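Tudor domain-containing protein 1 (Mus musculus, PDB 4B9W) scaffolds the piRNA pathway that silences transposons in male germ cells, here through its third, extended Tudor domain, which binds a dimethylarginine-bearing peptide of the Piwi protein MILI. Local coordinates at residues Ala74-Ser77 with Trp82-Ala85; Val96-Val101 with Asp112-Ile117; Cys131-Ile136 with Asp189-Glu194; Thr148-Ala153 with Glu194-Arg199. All coordinates share one frame; numbering follows the deposited sequence.

Contact 1. Residues Ala74-Ser77 with Trp82-Ala85; sequences AFFS and WYRA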
loop_
_atom_site.group_PDB
_atom_site.type_symbol
_atom_site.label_atom_id
_atom_site.label_comp_id
_atom_site.label_asym_id
_atom_site.label_seq_id
_atom_site.Cartn_x
_atom_site.Cartn_y
_atom_site.Cartn_z
ATOM N N ALA A 74 4.542 -12.093 14.602
ATOM C CA ALA A 74 3.496 -11.137 14.961
ATOM C C ALA A 74 2.233 -11.896 15.340
ATOM O O ALA A 74 1.890 -12.873 14.702
ATOM C CB ALA A 74 3.217 -10.184 13.795
ATOM N N PHE A 75 1.552 -11.438 16.384
ATOM C CA PHE A 75 0.307 -12.043 16.844
ATOM C C PHE A 75 -0.829 -11.587 15.928
ATOM O O PHE A 75 -0.960 -10.408 15.673
ATOM C CB PHE A 75 0.064 -11.589 18.295
ATOM C CG PHE A 75 -1.195 -12.104 18.904
ATOM C CD1 PHE A 75 -1.265 -13.392 19.385
ATOM C CD2 PHE A 75 -2.307 -11.288 19.029
ATOM C CE1 PHE A 75 -2.438 -13.876 19.954
ATOM C CE2 PHE A 75 -3.480 -11.763 19.603
ATOM C CZ PHE A 75 -3.544 -13.051 20.066
ATOM N N PHE A 76 -1.620 -12.520 15.411
ATOM C CA PHE A 76 -2.770 -12.197 14.550
ATOM C C PHE A 76 -4.077 -12.384 15.334
ATOM O O PHE A 76 -4.477 -13.513 15.670
ATOM C CB PHE A 76 -2.752 -13.064 13.271
ATOM C CG PHE A 76 -3.948 -12.864 12.380
ATOM C CD1 PHE A 76 -4.311 -11.588 11.956
ATOM C CD2 PHE A 76 -4.736 -13.943 11.981
ATOM C CE1 PHE A 76 -5.415 -11.389 11.146
ATOM C CE2 PHE A 76 -5.845 -13.746 11.177
ATOM C CZ PHE A 76 -6.190 -12.466 10.760
ATOM N N SER A 77 -4.727 -11.265 15.643
ATOM C CA SER A 77 -5.906 -11.262 16.512
ATOM C C SER A 77 -7.112 -11.962 15.869
ATOM O O SER A 77 -7.983 -12.448 16.578
ATOM C CB SER A 77 -6.282 -9.827 16.867
ATOM O OG SER A 77 -6.444 -9.125 15.656
ATOM N N TRP A 82 0.420 -16.811 16.641
ATOM C CA TRP A 82 1.571 -16.097 16.086
ATOM C C TRP A 82 1.931 -16.560 14.678
ATOM O O TRP A 82 1.827 -17.739 14.342
ATOM C CB TRP A 82 2.735 -16.224 17.035
ATOM C CG TRP A 82 2.450 -15.548 18.356
ATOM C CD1 TRP A 82 1.613 -15.991 19.390
ATOM C CD2 TRP A 82 2.973 -14.256 18.824
ATOM N NE1 TRP A 82 1.590 -15.096 20.423
ATOM C CE2 TRP A 82 2.381 -14.033 20.156
ATOM C CE3 TRP A 82 3.811 -13.290 18.285
ATOM C CZ2 TRP A 82 2.669 -12.904 20.905
ATOM C CZ3 TRP A 82 4.097 -12.153 19.053
ATOM C CH2 TRP A 82 3.549 -11.974 20.334
ATOM N N TYR A 83 2.324 -15.632 13.813
ATOM C CA TYR A 83 2.790 -16.018 12.491
ATOM C C TYR A 83 4.010 -15.201 12.091
ATOM O O TYR A 83 4.348 -14.213 12.736
ATOM C CB TYR A 83 1.678 -15.818 11.462
ATOM C CG TYR A 83 0.458 -16.673 11.718
ATOM C CD1 TYR A 83 0.406 -17.976 11.263
ATOM C CD2 TYR A 83 -0.635 -16.172 12.435
ATOM C CE1 TYR A 83 -0.692 -18.776 11.499
ATOM C CE2 TYR A 83 -1.755 -16.961 12.672
ATOM C CZ TYR A 83 -1.777 -18.262 12.191
ATOM O OH TYR A 83 -2.865 -19.072 12.413
ATOM N N ARG A 84 4.644 -15.621 11.004
ATOM C CA ARG A 84 5.768 -14.903 10.429
ATOM C C ARG A 84 5.282 -13.612 9.793
ATOM O O ARG A 84 4.186 -13.561 9.235
ATOM C CB ARG A 84 6.480 -15.761 9.399
ATOM C CG ARG A 84 7.038 -17.062 9.979
ATOM C CD ARG A 84 8.051 -17.687 9.062
ATOM N NE ARG A 84 7.461 -18.228 7.834
ATOM C CZ ARG A 84 8.167 -18.792 6.861
ATOM N NH1 ARG A 84 9.487 -18.885 6.961
ATOM N NH2 ARG A 84 7.560 -19.249 5.766
ATOM N N ALA A 85 6.094 -12.569 9.907
ATOM C CA ALA A 85 5.720 -11.267 9.403
ATOM C C ALA A 85 6.957 -10.416 9.079
ATOM O O ALA A 85 8.068 -10.714 9.522
ATOM C CB ALA A 85 4.846 -10.575 10.428
#
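Ala74 and Tyr83 form a hydrogen-bonded pair in the antiparallel beta hairpin of strands 71-76 and 81-90, part of the SH3-like Tudor barrel. Two nearly straight backbone bonds join them. Ala74 N gives to Tyr83 O at 2.8 Å, and Tyr83 N gives to Ala74 O at 2.9 Å. Phe75 and Trp82 are the next, non-hydrogen-bonded pair, and their CA atoms are 4.3 Å apart.

The tightly packed side carries the side chains of Ala74 and Tyr83. Ala74 CB rests on Ala85 CB at 3.8 Å, and Val98, Phe100 and Leu114 close in on Ala74. Phe76 reaches Tyr83 as well: its CB lies at the edge of the tyrosine ring, 3.9 Å from Tyr83 CD2. Asp79 takes the hydroxyl of Tyr83 in a hydrogen bond. Tyr83 also packs on the modified side chain of the bound peptide, and Phe76 packs on the peptide backbone. The place of Tyr83 is consistent with the aromatic cage by which Tudor domains read methylated arginine.

Phe75 and Trp82 lie on the other, more open face and remain partly exposed. Trp82 CG stands beside its own backbone N (chi1 -64°), which brings the indole back across the hairpin to Phe75. The rings meet in a T-shaped stack, with the edge of Phe75 toward the face of Trp82 and their planes at 61°. A CH-pi contact adds to it: Phe75 CB sits almost squarely over the six-membered ring of Trp82, 3.8 Å from its centroid.

Contact 2. Residues Val96-Val101 with Asp112-Ile117; sequences VKVHFV and DQLQAI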
loop_
_atom_site.group_PDB
_atom_site.type_symbol
_atom_site.label_atom_id
_atom_site.label_comp_id
_atom_site.label_asym_id
_atom_site.label_seq_id
_atom_site.Cartn_x
_atom_site.Cartn_y
_atom_site.Cartn_z
ATOM N N VAL A 96 2.753 -0.725 14.991
ATOM C CA VAL A 96 3.508 -1.186 13.831
ATOM C C VAL A 96 2.536 -1.976 12.928
ATOM O O VAL A 96 1.771 -2.818 13.426
ATOM C CB VAL A 96 4.696 -2.093 14.280
ATOM C CG1 VAL A 96 5.473 -2.616 13.089
ATOM C CG2 VAL A 96 5.654 -1.359 15.224
ATOM N N LYS A 97 2.533 -1.694 11.621
ATOM C CA LYS A 97 1.818 -2.564 10.675
ATOM C C LYS A 97 2.729 -3.628 10.150
ATOM O O LYS A 97 3.856 -3.356 9.729
ATOM C CB LYS A 97 1.225 -1.807 9.497
ATOM C CG LYS A 97 0.113 -0.894 9.931
ATOM C CD LYS A 97 -0.741 -0.471 8.780
ATOM C CE LYS A 97 -1.835 0.429 9.297
ATOM N NZ LYS A 97 -2.496 1.117 8.166
ATOM N N VAL A 98 2.213 -4.844 10.147
ATOM C CA VAL A 98 2.979 -5.993 9.746
ATOM C C VAL A 98 2.299 -6.710 8.589
ATOM O O VAL A 98 1.070 -6.800 8.558
ATOM C CB VAL A 98 3.176 -6.960 10.924
ATOM C CG1 VAL A 98 4.067 -6.302 11.958
ATOM C CG2 VAL A 98 1.823 -7.384 11.514
ATOM N N HIS A 99 3.120 -7.170 7.646
ATOM C CA HIS A 99 2.720 -8.027 6.547
ATOM C C HIS A 99 2.907 -9.461 6.919
ATOM O O HIS A 99 4.032 -9.927 7.094
ATOM C CB HIS A 99 3.567 -7.730 5.313
ATOM C CG HIS A 99 3.153 -8.527 4.113
ATOM N ND1 HIS A 99 2.230 -8.076 3.230
ATOM C CD2 HIS A 99 3.503 -9.803 3.709
ATOM C CE1 HIS A 99 2.039 -9.026 2.281
ATOM N NE2 HIS A 99 2.824 -10.081 2.590
ATOM N N PHE A 100 1.807 -10.193 7.067
ATOM C CA PHE A 100 1.900 -11.627 7.353
ATOM C C PHE A 100 2.337 -12.397 6.096
ATOM O O PHE A 100 1.556 -12.577 5.173
ATOM C CB PHE A 100 0.552 -12.129 7.928
ATOM C CG PHE A 100 0.314 -11.668 9.335
ATOM C CD1 PHE A 100 0.979 -12.278 10.384
ATOM C CD2 PHE A 100 -0.551 -10.617 9.616
ATOM C CE1 PHE A 100 0.797 -11.851 11.694
ATOM C CE2 PHE A 100 -0.740 -10.184 10.916
ATOM C CZ PHE A 100 -0.069 -10.805 11.959
ATOM N N VAL A 101 3.605 -12.828 6.074
ATOM C CA VAL A 101 4.295 -13.261 4.845
ATOM C C VAL A 101 3.826 -14.593 4.256
ATOM O O VAL A 101 4.020 -14.859 3.065
ATOM C CB VAL A 101 5.828 -13.339 5.040
ATOM C CG1 VAL A 101 6.415 -11.965 5.324
ATOM C CG2 VAL A 101 6.205 -14.306 6.146
ATOM N N ASP A 112 3.695 -5.362 22.188
ATOM C CA ASP A 112 3.541 -6.651 22.854
ATOM C C ASP A 112 3.114 -7.765 21.902
ATOM O O ASP A 112 3.107 -8.923 22.286
ATOM C CB ASP A 112 2.504 -6.575 23.966
ATOM C CG ASP A 112 2.960 -5.738 25.132
ATOM O OD1 ASP A 112 4.160 -5.421 25.247
ATOM O OD2 ASP A 112 2.090 -5.383 25.946
ATOM N N GLN A 113 2.735 -7.409 20.681
ATOM C CA GLN A 113 2.244 -8.367 19.714
ATOM C C GLN A 113 3.329 -8.696 18.659
ATOM O O GLN A 113 3.052 -9.322 17.634
ATOM C CB GLN A 113 0.960 -7.824 19.079
ATOM C CG GLN A 113 -0.220 -7.767 20.036
ATOM C CD GLN A 113 -1.495 -7.164 19.436
ATOM O OE1 GLN A 113 -1.453 -6.253 18.602
ATOM N NE2 GLN A 113 -2.642 -7.672 19.874
ATOM N N LEU A 114 4.564 -8.278 18.944
ATOM C CA LEU A 114 5.718 -8.533 18.110
ATOM C C LEU A 114 6.783 -9.260 18.935
ATOM O O LEU A 114 6.973 -8.959 20.101
ATOM C CB LEU A 114 6.306 -7.217 17.616
ATOM C CG LEU A 114 5.461 -6.404 16.642
ATOM C CD1 LEU A 114 6.175 -5.087 16.367
ATOM C CD2 LEU A 114 5.236 -7.205 15.367
ATOM N N GLN A 115 7.437 -10.234 18.324
ATOM C CA GLN A 115 8.588 -10.895 18.906
ATOM C C GLN A 115 9.643 -11.067 17.815
ATOM O O GLN A 115 9.313 -11.279 16.630
ATOM C CB GLN A 115 8.185 -12.255 19.521
ATOM C CG GLN A 115 7.238 -12.108 20.710
ATOM C CD GLN A 115 7.049 -13.407 21.482
ATOM O OE1 GLN A 115 8.012 -14.139 21.719
ATOM N NE2 GLN A 115 5.794 -13.703 21.869
ATOM N N ALA A 116 10.910 -10.963 18.199
ATOM C CA ALA A 116 12.010 -11.271 17.274
ATOM C C ALA A 116 11.831 -12.689 16.693
ATOM O O ALA A 116 11.332 -13.575 17.379
ATOM C CB ALA A 116 13.361 -11.140 17.973
ATOM N N ILE A 117 12.185 -12.878 15.420
ATOM C CA ILE A 117 12.172 -14.211 14.809
ATOM C C ILE A 117 13.605 -14.772 14.800
ATOM O O ILE A 117 14.578 -14.008 14.846
ATOM C CB ILE A 117 11.560 -14.194 13.390
ATOM C CG1 ILE A 117 11.195 -15.628 12.971
ATOM C CG2 ILE A 117 12.495 -13.518 12.385
ATOM C CD1 ILE A 117 10.197 -15.718 11.832
#
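Inside the Tudor barrel, Leu114 of strand 114-116 meets Val96 and Val98 of strand 96-100. The leucine divides its two methyls between the two valines. Leu114 CD1 goes to Val96, 3.9 Å from Val96 CG2 and equally close to the CB of that valine. Leu114 CD2 goes to Val98 and lies 3.7 Å from Val98 CG1. Val96 and Val98 are two residues apart on one strand, and both point their CB toward strand 114-116.

The two strands are not neighbours in the sheet. Strands 81-90 and 71-76 lie between them in the strand order, and the sheet curls so that strands 96-100 and 114-116 face each other across the interior. This is the closed, SH3-like barrel of a Tudor domain. The gap is wide for backbones, with the nearest CA atoms, Val96 and Leu114, 8.8 Å apart. No hydrogen bond crosses it, and branched side chains fill the distance.

Val98 CG1 is the methyl that reaches over, standing beside its own backbone N and opposite the carbonyl carbon (chi1 -67°). Val98 and Leu114 run past one another in opposite directions. Phe64 and Val109 also pack on Leu114. Further along strand 96-100, Phe100 touches the modified side chain of the bound peptide.

Contact 3. Residues Cys131-Ile136 with Asp189-Glu194; sequences CWLVDI and DVLIRE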
loop_
_atom_site.group_PDB
_atom_site.type_symbol
_atom_site.label_atom_id
_atom_site.label_comp_id
_atom_site.label_asym_id
_atom_site.label_seq_id
_atom_site.Cartn_x
_atom_site.Cartn_y
_atom_site.Cartn_z
ATOM N N CYS A 131 -0.365 -12.662 -6.384
ATOM C CA CYS A 131 -0.737 -13.017 -7.738
ATOM C C CYS A 131 -1.607 -11.945 -8.364
ATOM O O CYS A 131 -2.063 -11.056 -7.686
ATOM C CB CYS A 131 -1.512 -14.325 -7.782
ATOM S SG CYS A 131 -0.663 -15.710 -7.022
ATOM N N TRP A 132 -1.778 -12.026 -9.678
ATOM C CA TRP A 132 -2.813 -11.265 -10.403
ATOM C C TRP A 132 -3.240 -12.099 -11.548
ATOM O O TRP A 132 -2.477 -12.904 -12.005
ATOM C CB TRP A 132 -2.306 -9.920 -10.894
ATOM C CG TRP A 132 -0.969 -9.948 -11.580
ATOM C CD1 TRP A 132 -0.696 -10.105 -12.943
ATOM C CD2 TRP A 132 0.337 -9.777 -10.943
ATOM N NE1 TRP A 132 0.662 -10.051 -13.168
ATOM C CE2 TRP A 132 1.329 -9.865 -12.007
ATOM C CE3 TRP A 132 0.765 -9.564 -9.628
ATOM C CZ2 TRP A 132 2.680 -9.758 -11.750
ATOM C CZ3 TRP A 132 2.138 -9.442 -9.380
ATOM C CH2 TRP A 132 3.071 -9.540 -10.419
ATOM N N LEU A 133 -4.472 -11.954 -12.012
ATOM C CA LEU A 133 -4.918 -12.692 -13.190
ATOM C C LEU A 133 -4.338 -12.010 -14.422
ATOM O O LEU A 133 -4.292 -10.799 -14.487
ATOM C CB LEU A 133 -6.449 -12.709 -13.304
ATOM C CG LEU A 133 -7.234 -13.508 -12.247
ATOM C CD1 LEU A 133 -8.720 -13.429 -12.564
ATOM C CD2 LEU A 133 -6.776 -14.947 -12.183
ATOM N N VAL A 134 -3.876 -12.782 -15.395
ATOM C CA VAL A 134 -3.344 -12.159 -16.600
ATOM C C VAL A 134 -4.472 -11.872 -17.593
ATOM O O VAL A 134 -5.568 -12.437 -17.501
ATOM C CB VAL A 134 -2.241 -12.994 -17.259
ATOM C CG1 VAL A 134 -1.042 -13.090 -16.322
ATOM C CG2 VAL A 134 -2.772 -14.360 -17.674
ATOM N N ASP A 135 -4.176 -10.973 -18.517
ATOM C CA ASP A 135 -4.999 -10.709 -19.707
ATOM C C ASP A 135 -6.341 -10.007 -19.402
ATOM O O ASP A 135 -7.258 -10.034 -20.235
ATOM C CB ASP A 135 -5.248 -11.990 -20.541
ATOM C CG ASP A 135 -3.949 -12.660 -21.050
ATOM O OD1 ASP A 135 -2.865 -12.034 -21.038
ATOM O OD2 ASP A 135 -4.040 -13.833 -21.461
ATOM N N ILE A 136 -6.422 -9.339 -18.250
ATOM C CA ILE A 136 -7.570 -8.475 -17.909
ATOM C C ILE A 136 -7.167 -7.145 -17.253
ATOM O O ILE A 136 -6.058 -6.982 -16.776
ATOM C CB ILE A 136 -8.560 -9.194 -16.976
ATOM C CG1 ILE A 136 -7.858 -9.604 -15.664
ATOM C CG2 ILE A 136 -9.182 -10.400 -17.673
ATOM C CD1 ILE A 136 -8.800 -9.801 -14.507
ATOM N N ASP A 189 -12.260 -15.801 -18.090
ATOM C CA ASP A 189 -13.401 -15.941 -18.992
ATOM C C ASP A 189 -14.661 -15.479 -18.339
ATOM O O ASP A 189 -15.434 -14.731 -18.929
ATOM C CB ASP A 189 -13.629 -17.400 -19.433
ATOM C CG ASP A 189 -14.749 -17.524 -20.485
ATOM O OD1 ASP A 189 -14.569 -17.038 -21.624
ATOM O OD2 ASP A 189 -15.822 -18.093 -20.167
ATOM N N VAL A 190 -14.876 -15.961 -17.119
ATOM C CA VAL A 190 -16.051 -15.617 -16.336
ATOM C C VAL A 190 -16.166 -14.120 -16.196
ATOM O O VAL A 190 -17.210 -13.549 -16.528
ATOM C CB VAL A 190 -15.998 -16.243 -14.930
ATOM C CG1 VAL A 190 -17.221 -15.861 -14.122
ATOM C CG2 VAL A 190 -15.834 -17.769 -15.027
ATOM N N LEU A 191 -15.094 -13.481 -15.715
ATOM C CA LEU A 191 -15.094 -12.028 -15.481
ATOM C C LEU A 191 -15.245 -11.193 -16.763
ATOM O O LEU A 191 -15.855 -10.117 -16.742
ATOM C CB LEU A 191 -13.818 -11.606 -14.741
ATOM C CG LEU A 191 -13.557 -12.210 -13.347
ATOM C CD1 LEU A 191 -12.367 -11.515 -12.680
ATOM C CD2 LEU A 191 -14.779 -12.149 -12.447
ATOM N N ILE A 192 -14.674 -11.670 -17.872
ATOM C CA ILE A 192 -14.793 -10.957 -19.147
ATOM C C ILE A 192 -16.214 -11.104 -19.679
ATOM O O ILE A 192 -16.865 -10.121 -19.991
ATOM C CB ILE A 192 -13.785 -11.457 -20.199
ATOM C CG1 ILE A 192 -12.347 -11.240 -19.704
ATOM C CG2 ILE A 192 -14.021 -10.738 -21.534
ATOM C CD1 ILE A 192 -11.309 -12.064 -20.410
ATOM N N ARG A 193 -16.680 -12.350 -19.757
ATOM C CA ARG A 193 -18.020 -12.666 -20.247
ATOM C C ARG A 193 -19.080 -11.846 -19.517
ATOM O O ARG A 193 -20.014 -11.340 -20.134
ATOM C CB ARG A 193 -18.326 -14.164 -20.068
ATOM C CG ARG A 193 -19.187 -14.736 -21.167
ATOM C CD ARG A 193 -20.071 -15.891 -20.702
ATOM N NE ARG A 193 -21.311 -15.971 -21.494
ATOM C CZ ARG A 193 -22.259 -16.902 -21.353
ATOM N NH1 ARG A 193 -22.143 -17.872 -20.449
ATOM N NH2 ARG A 193 -23.338 -16.868 -22.129
ATOM N N GLU A 194 -18.925 -11.721 -18.199
ATOM C CA GLU A 194 -19.910 -11.041 -17.360
ATOM C C GLU A 194 -19.773 -9.517 -17.393
ATOM O O GLU A 194 -20.496 -8.826 -16.682
ATOM C CB GLU A 194 -19.770 -11.495 -15.915
ATOM C CG GLU A 194 -19.820 -13.003 -15.718
ATOM C CD GLU A 194 -21.047 -13.476 -14.999
ATOM O OE1 GLU A 194 -22.114 -12.859 -15.197
ATOM O OE2 GLU A 194 -20.937 -14.463 -14.250
#
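Ile136 meets helix 187-193 just after strand 129-133 ends, in the part of the extended Tudor domain that resembles staphylococcal nuclease. Its CB packs against the backbone oxygen of Leu198. From CB the two branches part. CG1 stands between the backbone N and the carbonyl carbon (chi1 60°), and this leaves CG2 to face the helix. Ile136 CG2 lies 3.8 Å from Ile192 CD1 and 3.9 Å from Ile192 CG1, crossing the end of that side chain at a slant. The other branch ends in CD1, which comes more loosely to Leu191 CD1, 4.4 Å away.

Leu191 CD1 also takes the methyl of a second residue. Leu133 CD1 touches it at 4.1 Å, and the two leucines cross at about a right angle. Leu133, Ile136 and Leu191 are buried, while Ile192 is partly exposed. Val197 and Trp143 pack on Ile136 from nearby loops, and Phe151 of helix 145-155 packs on Leu133.

Every contact between 131-136 and 189-194 is methyl or methylene against the same. No hydrogen bond joins the two segments, so the helix is held to Leu133 and Ile136 by apolar burial and shape, without a directional bond.

Contact 4. Residues Thr148-Ala153 with Glu194-Arg199; sequences TARFQA and EQLVLR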
loop_
_atom_site.group_PDB
_atom_site.type_symbol
_atom_site.label_atom_id
_atom_site.label_comp_id
_atom_site.label_asym_id
_atom_site.label_seq_id
_atom_site.Cartn_x
_atom_site.Cartn_y
_atom_site.Cartn_z
ATOM N N THR A 148 -14.602 -7.801 -7.928
ATOM C CA THR A 148 -13.864 -8.512 -6.878
ATOM C C THR A 148 -14.718 -9.598 -6.199
ATOM O O THR A 148 -14.249 -10.724 -5.997
ATOM C CB THR A 148 -13.232 -7.514 -5.881
ATOM O OG1 THR A 148 -12.303 -6.675 -6.592
ATOM C CG2 THR A 148 -12.499 -8.246 -4.774
ATOM N N ALA A 149 -15.969 -9.292 -5.884
ATOM C CA ALA A 149 -16.856 -10.282 -5.265
ATOM C C ALA A 149 -17.206 -11.443 -6.221
ATOM O O ALA A 149 -17.366 -12.612 -5.794
ATOM C CB ALA A 149 -18.109 -9.611 -4.718
ATOM N N ARG A 150 -17.300 -11.156 -7.512
ATOM C CA ARG A 150 -17.520 -12.233 -8.467
ATOM C C ARG A 150 -16.302 -13.164 -8.498
ATOM O O ARG A 150 -16.448 -14.380 -8.437
ATOM C CB ARG A 150 -17.865 -11.701 -9.869
ATOM C CG ARG A 150 -18.103 -12.794 -10.913
ATOM C CD ARG A 150 -18.979 -13.945 -10.404
ATOM N NE ARG A 150 -20.413 -13.640 -10.412
ATOM C CZ ARG A 150 -21.309 -14.012 -9.482
ATOM N NH1 ARG A 150 -20.986 -14.690 -8.363
ATOM N NH2 ARG A 150 -22.566 -13.674 -9.655
ATOM N N PHE A 151 -15.105 -12.577 -8.560
ATOM C CA PHE A 151 -13.850 -13.314 -8.521
ATOM C C PHE A 151 -13.803 -14.221 -7.288
ATOM O O PHE A 151 -13.527 -15.404 -7.424
ATOM C CB PHE A 151 -12.652 -12.314 -8.590
ATOM C CG PHE A 151 -11.270 -12.945 -8.562
ATOM C CD1 PHE A 151 -10.993 -14.154 -9.192
ATOM C CD2 PHE A 151 -10.215 -12.262 -7.960
ATOM C CE1 PHE A 151 -9.713 -14.693 -9.168
ATOM C CE2 PHE A 151 -8.940 -12.797 -7.928
ATOM C CZ PHE A 151 -8.687 -14.019 -8.545
ATOM N N GLN A 152 -14.094 -13.653 -6.112
ATOM C CA GLN A 152 -14.100 -14.363 -4.827
ATOM C C GLN A 152 -15.050 -15.580 -4.854
ATOM O O GLN A 152 -14.690 -16.675 -4.409
ATOM C CB GLN A 152 -14.481 -13.369 -3.712
ATOM C CG GLN A 152 -14.858 -13.950 -2.372
ATOM C CD GLN A 152 -13.714 -14.660 -1.714
ATOM O OE1 GLN A 152 -12.543 -14.353 -1.975
ATOM N NE2 GLN A 152 -14.030 -15.596 -0.831
ATOM N N ALA A 153 -16.240 -15.382 -5.415
ATOM C CA ALA A 153 -17.220 -16.453 -5.581
ATOM C C ALA A 153 -16.715 -17.555 -6.552
ATOM O O ALA A 153 -17.112 -18.723 -6.425
ATOM C CB ALA A 153 -18.588 -15.882 -6.021
ATOM N N GLU A 194 -18.925 -11.721 -18.199
ATOM C CA GLU A 194 -19.910 -11.041 -17.360
ATOM C C GLU A 194 -19.773 -9.517 -17.393
ATOM O O GLU A 194 -20.496 -8.826 -16.682
ATOM C CB GLU A 194 -19.770 -11.495 -15.915
ATOM C CG GLU A 194 -19.820 -13.003 -15.718
ATOM C CD GLU A 194 -21.047 -13.476 -14.999
ATOM O OE1 GLU A 194 -22.114 -12.859 -15.197
ATOM O OE2 GLU A 194 -20.937 -14.463 -14.250
ATOM N N GLN A 195 -18.841 -8.999 -18.189
ATOM C CA GLN A 195 -18.666 -7.552 -18.389
ATOM C C GLN A 195 -18.067 -6.843 -17.165
ATOM O O GLN A 195 -18.087 -5.622 -17.094
ATOM C CB GLN A 195 -19.995 -6.872 -18.768
ATOM C CG GLN A 195 -20.906 -7.645 -19.710
ATOM C CD GLN A 195 -20.562 -7.410 -21.156
ATOM O OE1 GLN A 195 -20.064 -8.307 -21.830
ATOM N NE2 GLN A 195 -20.811 -6.192 -21.642
ATOM N N LEU A 196 -17.506 -7.608 -16.234
ATOM C CA LEU A 196 -16.977 -7.066 -14.993
ATOM C C LEU A 196 -15.540 -6.576 -15.147
ATOM O O LEU A 196 -15.062 -5.776 -14.332
ATOM C CB LEU A 196 -17.030 -8.113 -13.899
ATOM C CG LEU A 196 -18.407 -8.706 -13.640
ATOM C CD1 LEU A 196 -18.313 -9.741 -12.540
ATOM C CD2 LEU A 196 -19.412 -7.609 -13.284
ATOM N N VAL A 197 -14.849 -7.064 -16.176
ATOM C CA VAL A 197 -13.470 -6.636 -16.467
ATOM C C VAL A 197 -13.258 -6.611 -17.981
ATOM O O VAL A 197 -14.058 -7.148 -18.738
ATOM C CB VAL A 197 -12.417 -7.539 -15.793
ATOM C CG1 VAL A 197 -12.703 -7.718 -14.306
ATOM C CG2 VAL A 197 -12.345 -8.885 -16.489
ATOM N N LEU A 198 -12.193 -5.967 -18.418
ATOM C CA LEU A 198 -11.924 -5.820 -19.838
ATOM C C LEU A 198 -10.715 -6.645 -20.203
ATOM O O LEU A 198 -9.820 -6.795 -19.380
ATOM C CB LEU A 198 -11.659 -4.357 -20.207
ATOM C CG LEU A 198 -12.864 -3.444 -20.407
ATOM C CD1 LEU A 198 -12.367 -2.158 -21.039
ATOM C CD2 LEU A 198 -13.929 -4.118 -21.266
ATOM N N ARG A 199 -10.701 -7.153 -21.439
ATOM C CA ARG A 199 -9.524 -7.814 -22.009
ATOM C C ARG A 199 -8.308 -6.910 -21.919
ATOM O O ARG A 199 -8.415 -5.701 -22.029
ATOM C CB ARG A 199 -9.730 -8.167 -23.494
ATOM C CG ARG A 199 -10.778 -9.221 -23.784
ATOM C CD ARG A 199 -10.735 -9.637 -25.258
ATOM N NE ARG A 199 -9.524 -10.400 -25.593
ATOM C CZ ARG A 199 -9.399 -11.730 -25.622
ATOM N NH1 ARG A 199 -10.408 -12.523 -25.336
ATOM N NH2 ARG A 199 -8.224 -12.277 -25.933
#
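Arg150 NE and Glu194 OE2 make a long salt bridge of 4.0 Å, the polar contact between helix 145-155 and the turn that follows helix 187-193. That turn is a Schellman motif: Gln195 leaves the helix with positive phi (72°). Glu194 and Leu196, the residues before and after it, both point their CB toward helix 145-155.

The bridge is weak in geometry. The carboxylate oxygen lies well out of the guanidinium plane and no N-H points at it, although the two planes are only 22° apart. It is therefore an attraction of charges, probably much screened, since both residues are exposed at the surface. A crystal neighbour also touches Arg150, so crystal packing may influence its pose.

Arg150 starts with CG anti to the backbone N, then bends at chi2 and chi3. The bends bring NE round to the glutamate while the first carbons stay against the leucine. The apolar part is closer, shorter than is usual between carbons, so its exact fit is uncertain. Leu196 also packs on Glu146 and Ala147 of the arginine's own helix. Its CD1 methyl lies against the base of the arginine, 3.3 Å from Arg150 CB and 3.5 Å from Arg150 CG.

In the fold
The four contacts form two groups on opposite sides of the chain's centre. Contacts 1 and 2 share the Tudor barrel, with centres about 6 Å apart. Phe75 N and Gln113 O join them at 2.9 Å, a probable hydrogen bond. Contacts 3 and 4 lie in the nuclease-like half, with centres about 7 Å apart. They share Glu194, and helix 187-193 leads from one into the other. The centres of contacts 1 and 3 are about 32 Å apart, and those two do not touch. The bound peptide reaches both halves: its modified side chain sits by contacts 1 and 2, while Thr148 and Gln152 of contact 4 pack on other peptide side chains.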